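Local coordinates for RegF protein (Neisseria gonorrhoeae, PDB 4HOJ), which binds glutathione and calcium ions and is a glutathione transferase homologue, also named stringent starvation protein A, at residues N129-L134 and P158-L163; V45-P48 and P53-V56. All coordinates share one frame; numbering follows the deposited sequence.

Interaction 1 (N129-L134 and P158-L163); sequences NGLTML and PLLWRL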
loop_
_atom_site.group_PDB
_atom_site.type_symbol
_atom_site.label_atom_id
_atom_site.label_comp_id
_atom_site.label_asym_id
_atom_site.label_seq_id
_atom_site.Cartn_x
_atom_site.Cartn_y
_atom_site.Cartn_z
ATOM N N ASN A 129 -4.010 16.900 14.812
ATOM C CA ASN A 129 -5.164 17.384 14.065
ATOM C C ASN A 129 -5.876 16.223 13.367
ATOM O O ASN A 129 -7.123 16.142 13.369
ATOM C CB ASN A 129 -4.710 18.428 13.068
ATOM C CG ASN A 129 -4.347 19.742 13.732
ATOM O OD1 ASN A 129 -4.891 20.094 14.791
ATOM N ND2 ASN A 129 -3.411 20.471 13.125
ATOM N N GLY A 130 -5.088 15.349 12.749
ATOM C CA GLY A 130 -5.603 14.181 12.053
ATOM C C GLY A 130 -6.356 13.230 12.956
ATOM O O GLY A 130 -7.455 12.761 12.600
ATOM N N LEU A 131 -5.783 12.923 14.109
ATOM C CA LEU A 131 -6.428 12.025 15.051
ATOM C C LEU A 131 -7.693 12.665 15.606
ATOM O O LEU A 131 -8.680 11.960 15.825
ATOM C CB LEU A 131 -5.468 11.640 16.184
ATOM C CG LEU A 131 -4.332 10.710 15.724
ATOM C CD1 LEU A 131 -3.333 10.440 16.860
ATOM C CD2 LEU A 131 -4.790 9.385 15.149
ATOM N N THR A 132 -7.666 13.978 15.851
ATOM C CA THR A 132 -8.836 14.674 16.384
ATOM C C THR A 132 -9.971 14.546 15.381
ATOM O O THR A 132 -11.118 14.312 15.753
ATOM C CB THR A 132 -8.529 16.151 16.739
ATOM O OG1 THR A 132 -7.520 16.168 17.764
ATOM C CG2 THR A 132 -9.787 16.853 17.257
ATOM N N MET A 133 -9.658 14.659 14.099
ATOM C CA MET A 133 -10.731 14.635 13.128
ATOM C C MET A 133 -11.285 13.238 12.945
ATOM O O MET A 133 -12.476 13.084 12.661
ATOM C CB MET A 133 -10.302 15.246 11.797
ATOM C CG MET A 133 -9.918 16.704 11.941
ATOM S SD MET A 133 -9.198 17.339 10.428
ATOM C CE MET A 133 -10.361 16.693 9.240
ATOM N N LEU A 134 -10.418 12.243 13.104
ATOM C CA LEU A 134 -10.801 10.846 13.007
ATOM C C LEU A 134 -11.600 10.348 14.207
ATOM O O LEU A 134 -12.318 9.374 14.101
ATOM C CB LEU A 134 -9.566 9.975 12.756
ATOM C CG LEU A 134 -9.008 10.256 11.356
ATOM C CD1 LEU A 134 -7.650 9.616 11.199
ATOM C CD2 LEU A 134 -9.978 9.792 10.249
ATOM N N PRO A 158 0.267 1.388 17.644
ATOM C CA PRO A 158 1.568 1.935 18.112
ATOM C C PRO A 158 1.640 3.426 18.123
ATOM O O PRO A 158 2.398 3.985 18.949
ATOM C CB PRO A 158 2.564 1.326 17.141
ATOM C CG PRO A 158 1.836 -0.002 16.692
ATOM C CD PRO A 158 0.444 0.488 16.490
ATOM N N LEU A 159 0.917 4.103 17.232
ATOM C CA LEU A 159 0.859 5.567 17.285
ATOM C C LEU A 159 0.090 6.052 18.490
ATOM O O LEU A 159 0.568 6.907 19.216
ATOM C CB LEU A 159 0.271 6.114 15.997
ATOM C CG LEU A 159 -0.092 7.614 16.011
ATOM C CD1 LEU A 159 1.144 8.433 16.375
ATOM C CD2 LEU A 159 -0.616 8.006 14.642
ATOM N N LEU A 160 -1.048 5.465 18.750
ATOM C CA LEU A 160 -1.805 5.887 19.942
ATOM C C LEU A 160 -1.051 5.610 21.238
ATOM O O LEU A 160 -1.128 6.414 22.163
ATOM C CB LEU A 160 -3.190 5.178 19.961
ATOM C CG LEU A 160 -4.022 5.427 18.699
ATOM C CD1 LEU A 160 -5.393 4.730 18.814
ATOM C CD2 LEU A 160 -4.195 6.895 18.518
ATOM N N TRP A 161 -0.270 4.514 21.283
ATOM C CA TRP A 161 0.535 4.249 22.473
ATOM C C TRP A 161 1.536 5.377 22.706
ATOM O O TRP A 161 1.850 5.656 23.867
ATOM C CB TRP A 161 1.273 2.930 22.229
ATOM C CG TRP A 161 2.091 2.533 23.413
ATOM C CD1 TRP A 161 3.449 2.577 23.480
ATOM C CD2 TRP A 161 1.631 2.083 24.702
ATOM N NE1 TRP A 161 3.877 2.207 24.747
ATOM C CE2 TRP A 161 2.779 1.863 25.490
ATOM C CE3 TRP A 161 0.365 1.855 25.257
ATOM C CZ2 TRP A 161 2.701 1.435 26.821
ATOM C CZ3 TRP A 161 0.292 1.396 26.569
ATOM C CH2 TRP A 161 1.455 1.196 27.324
ATOM N N ARG A 162 2.015 6.006 21.632
ATOM C CA ARG A 162 3.091 6.979 21.644
ATOM C C ARG A 162 2.618 8.409 21.712
ATOM O O ARG A 162 3.487 9.307 21.603
ATOM C CB ARG A 162 3.998 6.786 20.390
ATOM C CG ARG A 162 4.891 5.541 20.502
ATOM C CD ARG A 162 5.454 5.159 19.101
ATOM N NE ARG A 162 6.459 4.127 19.203
ATOM C CZ ARG A 162 6.239 2.829 19.436
ATOM N NH1 ARG A 162 4.961 2.401 19.555
ATOM N NH2 ARG A 162 7.231 1.951 19.465
ATOM N N LEU A 163 1.333 8.688 21.979
ATOM C CA LEU A 163 0.950 10.111 21.965
ATOM C C LEU A 163 1.680 10.921 23.016
ATOM O O LEU A 163 2.151 12.049 22.712
ATOM C CB LEU A 163 -0.538 10.329 22.114
ATOM C CG LEU A 163 -1.374 9.661 21.020
ATOM C CD1 LEU A 163 -2.852 9.875 21.280
ATOM C CD2 LEU A 163 -0.972 10.163 19.651
#
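Leu131 meets Leu159, Leu160 and Leu163 without any flat group between them; the flat groups lie on the far side of segment 158-163. There the guanidinium of Arg162 takes the carbonyl oxygen of Pro158 at its edge, NH1 to O 3.1 Å at 164°, nearly in its own plane. NH1 also bonds His16 ND1, while NH2 reaches Thr11 O and forms a salt bridge with Glu198. The indole of Trp161 packs edge-to-face with Phe185.

On the near side one methyl does the work. Leu131 leaves helix 117-134 with CG anti to its carbonyl carbon and CD1 anti to CA (chi2 175°), which sends CD1 to the far end of an extended side chain. Leu163, a little further along segment 158-163, meets it tip to tip, CD2 lying 3.7 Å from Leu131 CD1. Leu160 crosses the same side chain at a slant, its CD2 4.0 Å from that CD1. Leu159 approaches more loosely, with CD2 4.3 Å from Leu131 CD1.

The CA atoms of Leu131 and Leu160 stand 9.1 Å apart, a gap these branched ends bridge. Leu177 of helix 175-185 and Leu170 also touch Leu131, Phe104 and Val107 of helix 104-111 touch Leu159, and Tyr180 and Ala181 touch Leu160. The contact is thus part of the buried core of the all-helical C-terminal domain of the glutathione transferase fold. Joined by methyl groups alone, the two segments are held by shape and exclusion of water, whereas the bonds of Arg162 lie on the far side and take no part in the contact.

Interaction 2 (V45-P48 and P53-V56); sequences VMNP and PVLV
Val54, Met46 and Asn47 account for most of the surface buried where the end of helix 41-46 meets strand 54-57. Val54 straddles the helix end with its two methyls: CG1 lies 3.9 Å from Met46 SD, and CG2 lies 3.8 Å from Asn47 CB. Met46 crosses Val54 obliquely; its chain runs on extended (chi2 -177°), which carries SD to the strand, while the bend at chi3 only turns CE aside, and SD makes the closer approach. The same sulfur is 3.7 Å from CG2 of Val56, whose side chain it crosses at about a right angle. Val61 and Tyr7 of the flanking strands also touch Met46, which rests on the sheet.

Asn47, the first residue to leave the helix, offers Val54 its CB. CG anti to the backbone N (chi1 178°) carries its amide into the connecting loop, where OD1 accepts from Tyr49 N, closing an Asx turn, and ND2 donates to Gln51 O.

The cis-proline Pro53, characteristic of thioredoxin-like folds at the start of this strand, touches glutathione. Across the segments the chemistry is apolar, sulfur and methyls packing the helix end on the sheet, while the Asn47 amide braces the loop that carries glutathione-binding Gln51.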
loop_
_atom_site.group_PDB
_atom_site.type_symbol
_atom_site.label_atom_id
_atom_site.label_comp_id
_atom_site.label_asym_id
_atom_site.label_seq_id
_atom_site.Cartn_x
_atom_site.Cartn_y
_atom_site.Cartn_z
ATOM N N VAL A 45 20.550 -6.280 2.857
ATOM C CA VAL A 45 20.394 -7.358 1.886
ATOM C C VAL A 45 18.935 -7.828 1.913
ATOM O O VAL A 45 18.340 -8.117 0.862
ATOM C CB VAL A 45 21.334 -8.513 2.243
ATOM C CG1 VAL A 45 21.132 -9.691 1.273
ATOM C CG2 VAL A 45 22.795 -8.045 2.157
ATOM N N MET A 46 18.338 -7.895 3.098
ATOM C CA MET A 46 16.939 -8.323 3.249
ATOM C C MET A 46 15.967 -7.243 2.789
ATOM O O MET A 46 14.863 -7.533 2.319
ATOM C CB MET A 46 16.640 -8.670 4.729
ATOM C CG MET A 46 17.278 -9.980 5.198
ATOM S SD MET A 46 16.871 -10.424 6.871
ATOM C CE MET A 46 17.661 -9.088 7.758
ATOM N N ASN A 47 16.317 -5.990 2.983
ATOM C CA ASN A 47 15.398 -4.897 2.777
ATOM C C ASN A 47 16.195 -3.787 2.098
ATOM O O ASN A 47 17.042 -3.170 2.723
ATOM C CB ASN A 47 14.848 -4.401 4.133
ATOM C CG ASN A 47 13.899 -3.214 3.974
ATOM O OD1 ASN A 47 13.673 -2.723 2.838
ATOM N ND2 ASN A 47 13.360 -2.719 5.062
ATOM N N PRO A 48 15.909 -3.466 0.829
ATOM C CA PRO A 48 16.730 -2.420 0.194
ATOM C C PRO A 48 16.566 -1.044 0.816
ATOM O O PRO A 48 17.450 -0.190 0.653
ATOM C CB PRO A 48 16.224 -2.402 -1.264
ATOM C CG PRO A 48 14.867 -2.868 -1.166
ATOM C CD PRO A 48 14.859 -3.961 -0.083
ATOM N N PRO A 53 10.545 -3.076 10.354
ATOM C CA PRO A 53 10.712 -4.517 10.525
ATOM C C PRO A 53 10.960 -5.268 9.235
ATOM O O PRO A 53 10.652 -4.809 8.091
ATOM C CB PRO A 53 9.345 -4.958 11.058
ATOM C CG PRO A 53 8.352 -3.922 10.445
ATOM C CD PRO A 53 9.159 -2.620 10.557
ATOM N N VAL A 54 11.537 -6.469 9.362
ATOM C CA VAL A 54 11.659 -7.462 8.292
ATOM C C VAL A 54 11.144 -8.782 8.854
ATOM O O VAL A 54 11.387 -9.095 10.051
ATOM C CB VAL A 54 13.111 -7.623 7.874
ATOM C CG1 VAL A 54 13.324 -8.800 6.921
ATOM C CG2 VAL A 54 13.590 -6.312 7.215
ATOM N N LEU A 55 10.398 -9.561 8.085
ATOM C CA LEU A 55 10.036 -10.895 8.491
ATOM C C LEU A 55 10.708 -11.887 7.569
ATOM O O LEU A 55 10.674 -11.725 6.318
ATOM C CB LEU A 55 8.530 -11.059 8.430
ATOM C CG LEU A 55 7.984 -12.362 9.030
ATOM C CD1 LEU A 55 7.875 -12.232 10.565
ATOM C CD2 LEU A 55 6.617 -12.731 8.457
ATOM N N VAL A 56 11.297 -12.930 8.150
ATOM C CA VAL A 56 11.864 -14.028 7.383
ATOM C C VAL A 56 11.182 -15.306 7.770
ATOM O O VAL A 56 11.076 -15.627 8.966
ATOM C CB VAL A 56 13.397 -14.146 7.594
ATOM C CG1 VAL A 56 13.959 -15.388 6.854
ATOM C CG2 VAL A 56 14.081 -12.854 7.119
#

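In the fold
Interaction 1 belongs to the helical C-terminal domain and interaction 2 to the thioredoxin-like N-terminal domain, on opposite sides of the chain's centre. Their centres are 27 Å apart and their nearest atoms about 10 Å, so they do not touch. Helix 13-25 lies between them: Pro158 and Arg162 pack on Pro13, which follows Cys12, the residue that binds glutathione covalently, and Pro53 packs on Phe14. The side chain of Asn47 comes within about 7 Å of glutathione, that of Leu159 within about 11 Å. Interaction 1 instead borders the metal region, where the side chain of Leu163 lies about 6 Å from a bound calcium ion.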